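Local coordinates for peptidoglycan recognition protein-LC isoform LCx (Drosophila melanogaster, PDB 2F2L) that binds tracheal cytotoxin, a fragment of bacterial peptidoglycan, together with the LCa isoform, and probably serves as a pattern-recognition receptor in insect immunity, at residues 12-16 against 56-62; 18-23 against 80-85. All blocks are in the same frame, centred on the assembly; numbering follows the deposited sequence.

The contact centres lie about 16 Å apart in a domain of the peptidoglycan recognition protein fold, related to N-acetylmuramoyl-L-alanine amidases. Along the chain the order is 12-16, 18-23, 56-62, 80-85, so the contacts cross. Segments 12-16 and 18-23 share the long loop between strands 3-4 and 25-32. Contact 1 ties this loop to the end of helix 41-58. Contact 2 ties it to the loop between strands 76-78 and 97-101. The contacts meet where Asp62 CB packs 3.9 Å from Leu18 CD2. Both reach the same carboxylate of the ligand's diaminopimelate: Asp62 donates its backbone NH and Arg80 its guanidinium. One loop thus touches two parts of the chain that bind the same ligand carboxylate.

Contact 1 (12-16 against 56-62); sequences RPAKR and MDSWGWD. With MLD (glcnac(beta1-4)-murnac(1,6-anhydro)-L-ala-gamma-D-glu-meso-a2pm-D-ala), chain G.
This contact of the peptidoglycan recognition fold joins a loop, extended except at Lys15 (phi/psi -72/-30), to the end of helix 41-58. The helix gives way to a turn, with Gly60 at positive phi (79°). The contact buries 456 Å² near the surface. Arg12 points toward the helix and forms a salt bridge with Asp57, with NH2 2.8 Å from OD2. Arg12 NH1 also donates to Asp57 OD1 at 3.2 Å. Met56 CE sits over one face of the guanidinium, 4.0 Å from Arg12 NH1. The CA-to-CB bond of Pro13 points away, but Pro13 O lies 3.6 Å from Met56 CE. Ala14 makes a CA-H...O contact, its CA 3.1 Å from Asp62 O. Lys15 is closest in register, its CA 5.0 Å from that of Asp62. Lys15 N donates to Asp62 O at 2.8 Å. Its side chain (m, then t throughout) runs back along the turn, and NZ donates to Met56 O at 2.8 Å and Trp61 O at 3.0 Å. One ammonium links a carbonyl of the helix to one of the turn after it. Arg16 CD is 3.4 Å from Asp62 OD2, but its guanidinium has only a charge relation to that oxygen. Ser58 hydrogen-bonds through OG to Ala41 O of the LCa chain. The turn binds the ligand: Trp61 lays a ring face on MLD CBP, and Asp62 N donates to MLD OBV at 2.8 Å.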
loop_
_atom_site.group_PDB
_atom_site.type_symbol
_atom_site.label_atom_id
_atom_site.label_comp_id
_atom_site.label_asym_id
_atom_site.label_seq_id
_atom_site.Cartn_x
_atom_site.Cartn_y
_atom_site.Cartn_z
ATOM N N ARG B 12 -8.036 13.743 -11.084
ATOM C CA ARG B 12 -7.864 15.185 -10.893
ATOM C C ARG B 12 -6.770 15.751 -11.766
ATOM O O ARG B 12 -5.839 15.039 -12.114
ATOM C CB ARG B 12 -7.415 15.461 -9.471
ATOM C CG ARG B 12 -8.391 15.096 -8.426
ATOM C CD ARG B 12 -7.823 15.523 -7.085
ATOM N NE ARG B 12 -7.364 14.380 -6.335
ATOM C CZ ARG B 12 -6.618 14.434 -5.239
ATOM N NH1 ARG B 12 -6.167 15.591 -4.759
ATOM N NH2 ARG B 12 -6.296 13.299 -4.646
ATOM N N PRO B 13 -6.839 17.059 -12.064
ATOM C CA PRO B 13 -5.712 17.697 -12.725
ATOM C C PRO B 13 -4.581 17.968 -11.750
ATOM O O PRO B 13 -4.770 17.849 -10.531
ATOM C CB PRO B 13 -6.301 19.006 -13.248
ATOM C CG PRO B 13 -7.425 19.302 -12.347
ATOM C CD PRO B 13 -7.947 17.997 -11.826
ATOM N N ALA B 14 -3.419 18.324 -12.290
ATOM C CA ALA B 14 -2.261 18.681 -11.478
ATOM C C ALA B 14 -2.572 19.896 -10.604
ATOM O O ALA B 14 -3.414 20.715 -10.956
ATOM C CB ALA B 14 -1.067 18.979 -12.368
ATOM N N LYS B 15 -1.893 19.989 -9.463
ATOM C CA LYS B 15 -2.096 21.079 -8.510
ATOM C C LYS B 15 -1.531 22.377 -9.049
ATOM O O LYS B 15 -2.007 23.462 -8.722
ATOM C CB LYS B 15 -1.408 20.766 -7.181
ATOM C CG LYS B 15 -2.033 19.641 -6.391
ATOM C CD LYS B 15 -1.259 19.420 -5.110
ATOM C CE LYS B 15 -1.694 18.154 -4.418
ATOM N NZ LYS B 15 -0.792 17.874 -3.263
ATOM N N ARG B 16 -0.485 22.250 -9.853
ATOM C CA ARG B 16 0.157 23.377 -10.496
ATOM C C ARG B 16 0.785 22.878 -11.788
ATOM O O ARG B 16 0.740 21.678 -12.095
ATOM C CB ARG B 16 1.222 23.975 -9.573
ATOM C CG ARG B 16 2.393 23.042 -9.284
ATOM C CD ARG B 16 3.088 23.371 -7.967
ATOM N NE ARG B 16 3.969 24.527 -8.068
ATOM C CZ ARG B 16 4.594 25.099 -7.037
ATOM N NH1 ARG B 16 4.452 24.631 -5.796
ATOM N NH2 ARG B 16 5.364 26.154 -7.249
ATOM N N MET B 56 -0.795 12.370 -4.450
ATOM C CA MET B 56 -1.134 13.794 -4.265
ATOM C C MET B 56 -1.466 14.173 -2.813
ATOM O O MET B 56 -1.162 15.280 -2.386
ATOM C CB MET B 56 -2.291 14.218 -5.184
ATOM C CG MET B 56 -1.942 14.200 -6.679
ATOM S SD MET B 56 -3.310 14.599 -7.794
ATOM C CE MET B 56 -3.416 16.378 -7.583
ATOM N N ASP B 57 -2.109 13.269 -2.084
ATOM C CA ASP B 57 -2.592 13.555 -0.729
ATOM C C ASP B 57 -1.651 12.998 0.330
ATOM O O ASP B 57 -1.266 13.715 1.245
ATOM C CB ASP B 57 -4.022 13.025 -0.525
ATOM C CG ASP B 57 -4.993 13.531 -1.585
ATOM O OD1 ASP B 57 -4.818 14.672 -2.061
ATOM O OD2 ASP B 57 -5.947 12.807 -1.942
ATOM N N SER B 58 -1.279 11.728 0.219
ATOM C CA SER B 58 -0.430 11.106 1.228
ATOM C C SER B 58 1.044 11.547 1.109
ATOM O O SER B 58 1.678 11.845 2.109
ATOM C CB SER B 58 -0.570 9.583 1.187
ATOM O OG SER B 58 -1.927 9.172 1.309
ATOM N N TRP B 59 1.592 11.600 -0.101
ATOM C CA TRP B 59 2.949 12.130 -0.298
ATOM C C TRP B 59 2.983 13.627 -0.538
ATOM O O TRP B 59 4.021 14.258 -0.359
ATOM C CB TRP B 59 3.649 11.440 -1.473
ATOM C CG TRP B 59 4.174 10.040 -1.174
ATOM C CD1 TRP B 59 3.831 8.893 -1.811
ATOM C CD2 TRP B 59 5.144 9.678 -0.189
ATOM N NE1 TRP B 59 4.524 7.824 -1.281
ATOM C CE2 TRP B 59 5.331 8.282 -0.277
ATOM C CE3 TRP B 59 5.871 10.397 0.770
ATOM C CZ2 TRP B 59 6.228 7.591 0.544
ATOM C CZ3 TRP B 59 6.746 9.717 1.584
ATOM C CH2 TRP B 59 6.912 8.322 1.477
ATOM N N GLY B 60 1.869 14.192 -0.989
ATOM C CA GLY B 60 1.793 15.618 -1.244
ATOM C C GLY B 60 2.417 16.043 -2.561
ATOM O O GLY B 60 2.856 17.178 -2.683
ATOM N N TRP B 61 2.459 15.155 -3.556
ATOM C CA TRP B 61 2.991 15.531 -4.884
ATOM C C TRP B 61 1.943 16.301 -5.698
ATOM O O TRP B 61 0.770 16.412 -5.301
ATOM C CB TRP B 61 3.498 14.293 -5.644
ATOM C CG TRP B 61 4.541 13.508 -4.878
ATOM C CD1 TRP B 61 5.337 13.972 -3.860
ATOM C CD2 TRP B 61 4.916 12.139 -5.085
ATOM N NE1 TRP B 61 6.162 12.972 -3.414
ATOM C CE2 TRP B 61 5.924 11.836 -4.146
ATOM C CE3 TRP B 61 4.497 11.136 -5.974
ATOM C CZ2 TRP B 61 6.524 10.570 -4.074
ATOM C CZ3 TRP B 61 5.081 9.877 -5.887
ATOM C CH2 TRP B 61 6.080 9.602 -4.943
ATOM N N ASP B 62 2.361 16.832 -6.837
ATOM C CA ASP B 62 1.503 17.728 -7.629
ATOM C C ASP B 62 0.559 17.017 -8.628
ATOM O O ASP B 62 -0.326 17.636 -9.226
ATOM C CB ASP B 62 2.388 18.732 -8.357
ATOM C CG ASP B 62 3.029 19.745 -7.406
ATOM O OD1 ASP B 62 2.386 20.113 -6.393
ATOM O OD2 ASP B 62 4.161 20.193 -7.701
HETATM C CAA MLD G . 6.585 -4.679 -3.656
HETATM C CAB MLD G . 7.371 -3.389 -3.834
HETATM O OAC MLD G . 7.637 -2.969 -4.953
HETATM N N2 MLD G . 7.717 -2.787 -2.700
HETATM C C2 MLD G . 8.503 -1.560 -2.629
HETATM C C3 MLD G . 9.669 -1.833 -1.676
HETATM O O3 MLD G . 10.506 -2.916 -2.127
HETATM C C4 MLD G . 10.463 -0.559 -1.407
HETATM O O4 MLD G . 11.391 -0.857 -0.379
HETATM C C5 MLD G . 9.514 0.541 -0.922
HETATM C C6 MLD G . 10.144 1.932 -0.724
HETATM O O6 MLD G . 9.170 2.778 -0.044
HETATM O O5 MLD G . 8.531 0.737 -1.935
HETATM C C1 MLD G . 7.666 -0.411 -2.097
HETATM O O1 MLD G . 6.684 -0.095 -3.049
HETATM C CA4 MLD G . 5.707 0.838 -2.528
HETATM C CA5 MLD G . 4.695 0.271 -1.532
HETATM O OA5 MLD G . 3.298 0.378 -1.970
HETATM C CA6 MLD G . 4.743 1.304 -0.460
HETATM O OA6 MLD G . 3.897 2.332 -0.936
HETATM C CA1 MLD G . 3.168 1.804 -2.084
HETATM C CA2 MLD G . 3.872 2.296 -3.359
HETATM N NAD MLD G . 2.895 2.376 -4.467
HETATM C CAE MLD G . 2.684 3.483 -5.157
HETATM C CAF MLD G . 1.629 3.354 -6.238
HETATM O OAG MLD G . 3.287 4.541 -4.976
HETATM C CA3 MLD G . 4.996 1.347 -3.772
HETATM O OAH MLD G . 5.991 2.010 -4.628
HETATM C CAI MLD G . 5.834 1.742 -6.042
HETATM C CAJ MLD G . 6.620 0.534 -6.495
HETATM C CAL MLD G . 6.322 2.967 -6.844
HETATM O OAM MLD G . 6.321 2.875 -8.066
HETATM N N MLD G . 6.701 4.063 -6.187
HETATM C CA MLD G . 7.148 5.300 -6.843
HETATM C CB MLD G . 5.882 6.135 -7.063
HETATM C C MLD G . 8.066 6.034 -5.850
HETATM O O MLD G . 7.683 6.252 -4.697
HETATM N NAN MLD G . 9.260 6.361 -6.335
HETATM C CAO MLD G . 10.317 7.065 -5.591
HETATM C CAP MLD G . 11.697 6.349 -5.755
HETATM O OBA MLD G . 12.689 7.043 -5.518
HETATM O OAQ MLD G . 11.754 5.157 -6.144
HETATM C CBB MLD G . 10.521 8.444 -6.210
HETATM C CBC MLD G . 9.367 9.413 -6.014
HETATM C CBD MLD G . 9.759 10.775 -6.613
HETATM O OBE MLD G . 10.594 10.868 -7.514
HETATM N NBF MLD G . 9.144 11.815 -6.090
HETATM C CBG MLD G . 9.403 13.186 -6.548
HETATM C CBH MLD G . 10.832 13.608 -6.153
HETATM O OBI MLD G . 11.277 13.369 -5.032
HETATM N NBJ MLD G . 11.533 14.198 -7.119
HETATM C CBK MLD G . 12.914 14.702 -6.947
HETATM C CBL MLD G . 12.930 16.189 -7.319
HETATM C CBM MLD G . 13.959 13.980 -7.824
HETATM O OBO MLD G . 13.570 13.432 -8.888
HETATM O OBN MLD G . 15.144 14.015 -7.408
HETATM C CBP MLD G . 8.335 14.112 -5.943
HETATM C CBQ MLD G . 8.280 15.474 -6.659
HETATM C CBR MLD G . 7.112 16.320 -6.146
HETATM C CBS MLD G . 6.666 17.395 -7.140
HETATM C CBT MLD G . 5.925 16.731 -8.309
HETATM O OBV MLD G . 4.782 16.306 -8.074
HETATM O OBU MLD G . 6.512 16.671 -9.409
HETATM N NBW MLD G . 7.837 18.128 -7.637
#

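Contact 2 (18-23 against 80-85); sequences LDAQQL and RGWDYV. With MLD (glcnac(beta1-4)-murnac(1,6-anhydro)-L-ala-gamma-D-glu-meso-a2pm-D-ala), chain G.
Two loops meet in a single antiparallel beta bridge, Ala20 with Tyr84, a non-hydrogen-bonded pair with CA atoms 4.4 Å apart. Segment 18-23 is extended. Segment 80-85 has positive phi at Gly81 (75°), helical angles at Trp82 and Asp83, and is extended at Tyr84 and Val85. The contact buries 504 Å².

Two backbone hydrogen bonds flank the bridge: Val85 N to Asp19 O at 2.9 Å, and Gln21 N to Asp83 O at 3.0 Å. CA-H...O contacts of 3.3 Å join Tyr84 CA to Asp19 O and Ala20 CA to Asp83 O.

Apolar contacts join Leu18 CB to Tyr84 CD1 at 3.9 Å, Leu18 CD1 to Arg80 CD at 3.8 Å, and Gln21 CG to Val85 CG2 at 4.0 Å.

Among polar side chains, Gln21 NE2 bonds only weakly to Tyr84 O (3.4 Å); its amide is held mainly by Gly95 and Ser96. Asp83 pairs with Lys130. Arg80 (m, then t, t) donates NH1 to Val85 O at 3.0 Å and NE to Ile64 O.

Arg80 donates NH1 to MLD OBU and NH2 to MLD OBV, each at 2.9 Å. This two-pronged grip on the diaminopimelate carboxylate is consistent with selection of diaminopimelate-type peptidoglycan, because lysine lacks that group.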
loop_
_atom_site.group_PDB
_atom_site.type_symbol
_atom_site.label_atom_id
_atom_site.label_comp_id
_atom_site.label_asym_id
_atom_site.label_seq_id
_atom_site.Cartn_x
_atom_site.Cartn_y
_atom_site.Cartn_z
ATOM N N LEU B 18 3.314 21.558 -14.366
ATOM C CA LEU B 18 4.445 20.643 -14.239
ATOM C C LEU B 18 5.566 21.046 -15.180
ATOM O O LEU B 18 5.335 21.728 -16.178
ATOM C CB LEU B 18 4.002 19.198 -14.503
ATOM C CG LEU B 18 2.847 18.697 -13.624
ATOM C CD1 LEU B 18 2.492 17.264 -13.944
ATOM C CD2 LEU B 18 3.175 18.848 -12.133
ATOM N N ASP B 19 6.785 20.633 -14.837
ATOM C CA ASP B 19 7.959 20.852 -15.673
ATOM C C ASP B 19 7.865 20.013 -16.942
ATOM O O ASP B 19 7.507 18.834 -16.895
ATOM C CB ASP B 19 9.250 20.461 -14.933
ATOM C CG ASP B 19 9.605 21.405 -13.798
ATOM O OD1 ASP B 19 9.069 22.533 -13.732
ATOM O OD2 ASP B 19 10.447 21.009 -12.967
ATOM N N ALA B 20 8.211 20.630 -18.066
ATOM C CA ALA B 20 8.216 19.969 -19.356
ATOM C C ALA B 20 9.541 19.241 -19.607
ATOM O O ALA B 20 10.599 19.661 -19.134
ATOM C CB ALA B 20 7.959 20.974 -20.450
ATOM N N GLN B 21 9.462 18.143 -20.354
ATOM C CA GLN B 21 10.634 17.361 -20.726
ATOM C C GLN B 21 11.196 17.863 -22.034
ATOM O O GLN B 21 10.451 18.359 -22.873
ATOM C CB GLN B 21 10.247 15.899 -20.929
ATOM C CG GLN B 21 9.601 15.237 -19.745
ATOM C CD GLN B 21 10.476 14.171 -19.121
ATOM O OE1 GLN B 21 11.694 14.314 -19.027
ATOM N NE2 GLN B 21 9.853 13.091 -18.691
ATOM N N GLN B 22 12.510 17.722 -22.202
ATOM C CA GLN B 22 13.140 17.827 -23.518
ATOM C C GLN B 22 12.870 16.515 -24.247
ATOM O O GLN B 22 13.179 15.422 -23.732
ATOM C CB GLN B 22 14.648 18.086 -23.407
ATOM C CG GLN B 22 15.363 18.204 -24.769
ATOM C CD GLN B 22 16.417 19.310 -24.822
ATOM O OE1 GLN B 22 16.770 19.906 -23.801
ATOM N NE2 GLN B 22 16.915 19.597 -26.024
ATOM N N LEU B 23 12.246 16.625 -25.415
ATOM C CA LEU B 23 11.957 15.475 -26.248
ATOM C C LEU B 23 12.990 15.434 -27.375
ATOM O O LEU B 23 13.511 16.479 -27.763
ATOM C CB LEU B 23 10.542 15.575 -26.817
ATOM C CG LEU B 23 9.373 15.670 -25.826
ATOM C CD1 LEU B 23 8.070 15.951 -26.588
ATOM C CD2 LEU B 23 9.242 14.418 -25.007
ATOM N N ARG B 80 0.912 11.663 -16.091
ATOM C CA ARG B 80 1.436 12.935 -16.571
ATOM C C ARG B 80 1.618 12.987 -18.093
ATOM O O ARG B 80 1.828 14.070 -18.641
ATOM C CB ARG B 80 2.742 13.265 -15.857
ATOM C CG ARG B 80 2.544 13.429 -14.376
ATOM C CD ARG B 80 3.820 13.751 -13.642
ATOM N NE ARG B 80 3.596 13.711 -12.192
ATOM C CZ ARG B 80 4.247 14.425 -11.271
ATOM N NH1 ARG B 80 5.189 15.302 -11.596
ATOM N NH2 ARG B 80 3.926 14.266 -9.995
ATOM N N GLY B 81 1.532 11.830 -18.766
ATOM C CA GLY B 81 1.753 11.741 -20.222
ATOM C C GLY B 81 3.217 11.849 -20.637
ATOM O O GLY B 81 4.109 11.826 -19.783
ATOM N N TRP B 82 3.455 11.992 -21.949
ATOM C CA TRP B 82 4.821 12.019 -22.527
ATOM C C TRP B 82 5.642 13.278 -22.223
ATOM O O TRP B 82 6.881 13.215 -22.184
ATOM C CB TRP B 82 4.781 11.900 -24.067
ATOM C CG TRP B 82 4.161 10.650 -24.603
ATOM C CD1 TRP B 82 2.961 10.536 -25.243
ATOM C CD2 TRP B 82 4.722 9.339 -24.573
ATOM N NE1 TRP B 82 2.739 9.232 -25.609
ATOM C CE2 TRP B 82 3.798 8.473 -25.192
ATOM C CE3 TRP B 82 5.916 8.804 -24.072
ATOM C CZ2 TRP B 82 4.029 7.098 -25.324
ATOM C CZ3 TRP B 82 6.133 7.423 -24.196
ATOM C CH2 TRP B 82 5.200 6.601 -24.818
ATOM N N ASP B 83 4.958 14.416 -22.067
ATOM C CA ASP B 83 5.590 15.736 -22.131
ATOM C C ASP B 83 6.031 16.339 -20.798
ATOM O O ASP B 83 6.620 17.414 -20.796
ATOM C CB ASP B 83 4.626 16.738 -22.788
ATOM C CG ASP B 83 4.305 16.400 -24.237
ATOM O OD1 ASP B 83 4.862 15.443 -24.797
ATOM O OD2 ASP B 83 3.494 17.128 -24.834
ATOM N N TYR B 84 5.740 15.680 -19.675
ATOM C CA TYR B 84 6.054 16.255 -18.371
ATOM C C TYR B 84 6.878 15.334 -17.507
ATOM O O TYR B 84 6.787 14.116 -17.609
ATOM C CB TYR B 84 4.775 16.663 -17.626
ATOM C CG TYR B 84 4.028 17.710 -18.382
ATOM C CD1 TYR B 84 4.444 19.040 -18.360
ATOM C CD2 TYR B 84 2.942 17.370 -19.171
ATOM C CE1 TYR B 84 3.768 20.008 -19.086
ATOM C CE2 TYR B 84 2.268 18.320 -19.897
ATOM C CZ TYR B 84 2.682 19.632 -19.848
ATOM O OH TYR B 84 1.992 20.551 -20.577
ATOM N N VAL B 85 7.664 15.952 -16.637
ATOM C CA VAL B 85 8.555 15.245 -15.732
ATOM C C VAL B 85 7.711 14.599 -14.629
ATOM O O VAL B 85 6.893 15.264 -14.010
ATOM C CB VAL B 85 9.583 16.197 -15.102
ATOM C CG1 VAL B 85 10.505 15.440 -14.166
ATOM C CG2 VAL B 85 10.394 16.949 -16.190
HETATM C CAA MLD G . 6.585 -4.679 -3.656
HETATM C CAB MLD G . 7.371 -3.389 -3.834
HETATM O OAC MLD G . 7.637 -2.969 -4.953
HETATM N N2 MLD G . 7.717 -2.787 -2.700
HETATM C C2 MLD G . 8.503 -1.560 -2.629
HETATM C C3 MLD G . 9.669 -1.833 -1.676
HETATM O O3 MLD G . 10.506 -2.916 -2.127
HETATM C C4 MLD G . 10.463 -0.559 -1.407
HETATM O O4 MLD G . 11.391 -0.857 -0.379
HETATM C C5 MLD G . 9.514 0.541 -0.922
HETATM C C6 MLD G . 10.144 1.932 -0.724
HETATM O O6 MLD G . 9.170 2.778 -0.044
HETATM O O5 MLD G . 8.531 0.737 -1.935
HETATM C C1 MLD G . 7.666 -0.411 -2.097
HETATM O O1 MLD G . 6.684 -0.095 -3.049
HETATM C CA4 MLD G . 5.707 0.838 -2.528
HETATM C CA5 MLD G . 4.695 0.271 -1.532
HETATM O OA5 MLD G . 3.298 0.378 -1.970
HETATM C CA6 MLD G . 4.743 1.304 -0.460
HETATM O OA6 MLD G . 3.897 2.332 -0.936
HETATM C CA1 MLD G . 3.168 1.804 -2.084
HETATM C CA2 MLD G . 3.872 2.296 -3.359
HETATM N NAD MLD G . 2.895 2.376 -4.467
HETATM C CAE MLD G . 2.684 3.483 -5.157
HETATM C CAF MLD G . 1.629 3.354 -6.238
HETATM O OAG MLD G . 3.287 4.541 -4.976
HETATM C CA3 MLD G . 4.996 1.347 -3.772
HETATM O OAH MLD G . 5.991 2.010 -4.628
HETATM C CAI MLD G . 5.834 1.742 -6.042
HETATM C CAJ MLD G . 6.620 0.534 -6.495
HETATM C CAL MLD G . 6.322 2.967 -6.844
HETATM O OAM MLD G . 6.321 2.875 -8.066
HETATM N N MLD G . 6.701 4.063 -6.187
HETATM C CA MLD G . 7.148 5.300 -6.843
HETATM C CB MLD G . 5.882 6.135 -7.063
HETATM C C MLD G . 8.066 6.034 -5.850
HETATM O O MLD G . 7.683 6.252 -4.697
HETATM N NAN MLD G . 9.260 6.361 -6.335
HETATM C CAO MLD G . 10.317 7.065 -5.591
HETATM C CAP MLD G . 11.697 6.349 -5.755
HETATM O OBA MLD G . 12.689 7.043 -5.518
HETATM O OAQ MLD G . 11.754 5.157 -6.144
HETATM C CBB MLD G . 10.521 8.444 -6.210
HETATM C CBC MLD G . 9.367 9.413 -6.014
HETATM C CBD MLD G . 9.759 10.775 -6.613
HETATM O OBE MLD G . 10.594 10.868 -7.514
HETATM N NBF MLD G . 9.144 11.815 -6.090
HETATM C CBG MLD G . 9.403 13.186 -6.548
HETATM C CBH MLD G . 10.832 13.608 -6.153
HETATM O OBI MLD G . 11.277 13.369 -5.032
HETATM N NBJ MLD G . 11.533 14.198 -7.119
HETATM C CBK MLD G . 12.914 14.702 -6.947
HETATM C CBL MLD G . 12.930 16.189 -7.319
HETATM C CBM MLD G . 13.959 13.980 -7.824
HETATM O OBO MLD G . 13.570 13.432 -8.888
HETATM O OBN MLD G . 15.144 14.015 -7.408
HETATM C CBP MLD G . 8.335 14.112 -5.943
HETATM C CBQ MLD G . 8.280 15.474 -6.659
HETATM C CBR MLD G . 7.112 16.320 -6.146
HETATM C CBS MLD G . 6.666 17.395 -7.140
HETATM C CBT MLD G . 5.925 16.731 -8.309
HETATM O OBV MLD G . 4.782 16.306 -8.074
HETATM O OBU MLD G . 6.512 16.671 -9.409
HETATM N NBW MLD G . 7.837 18.128 -7.637
#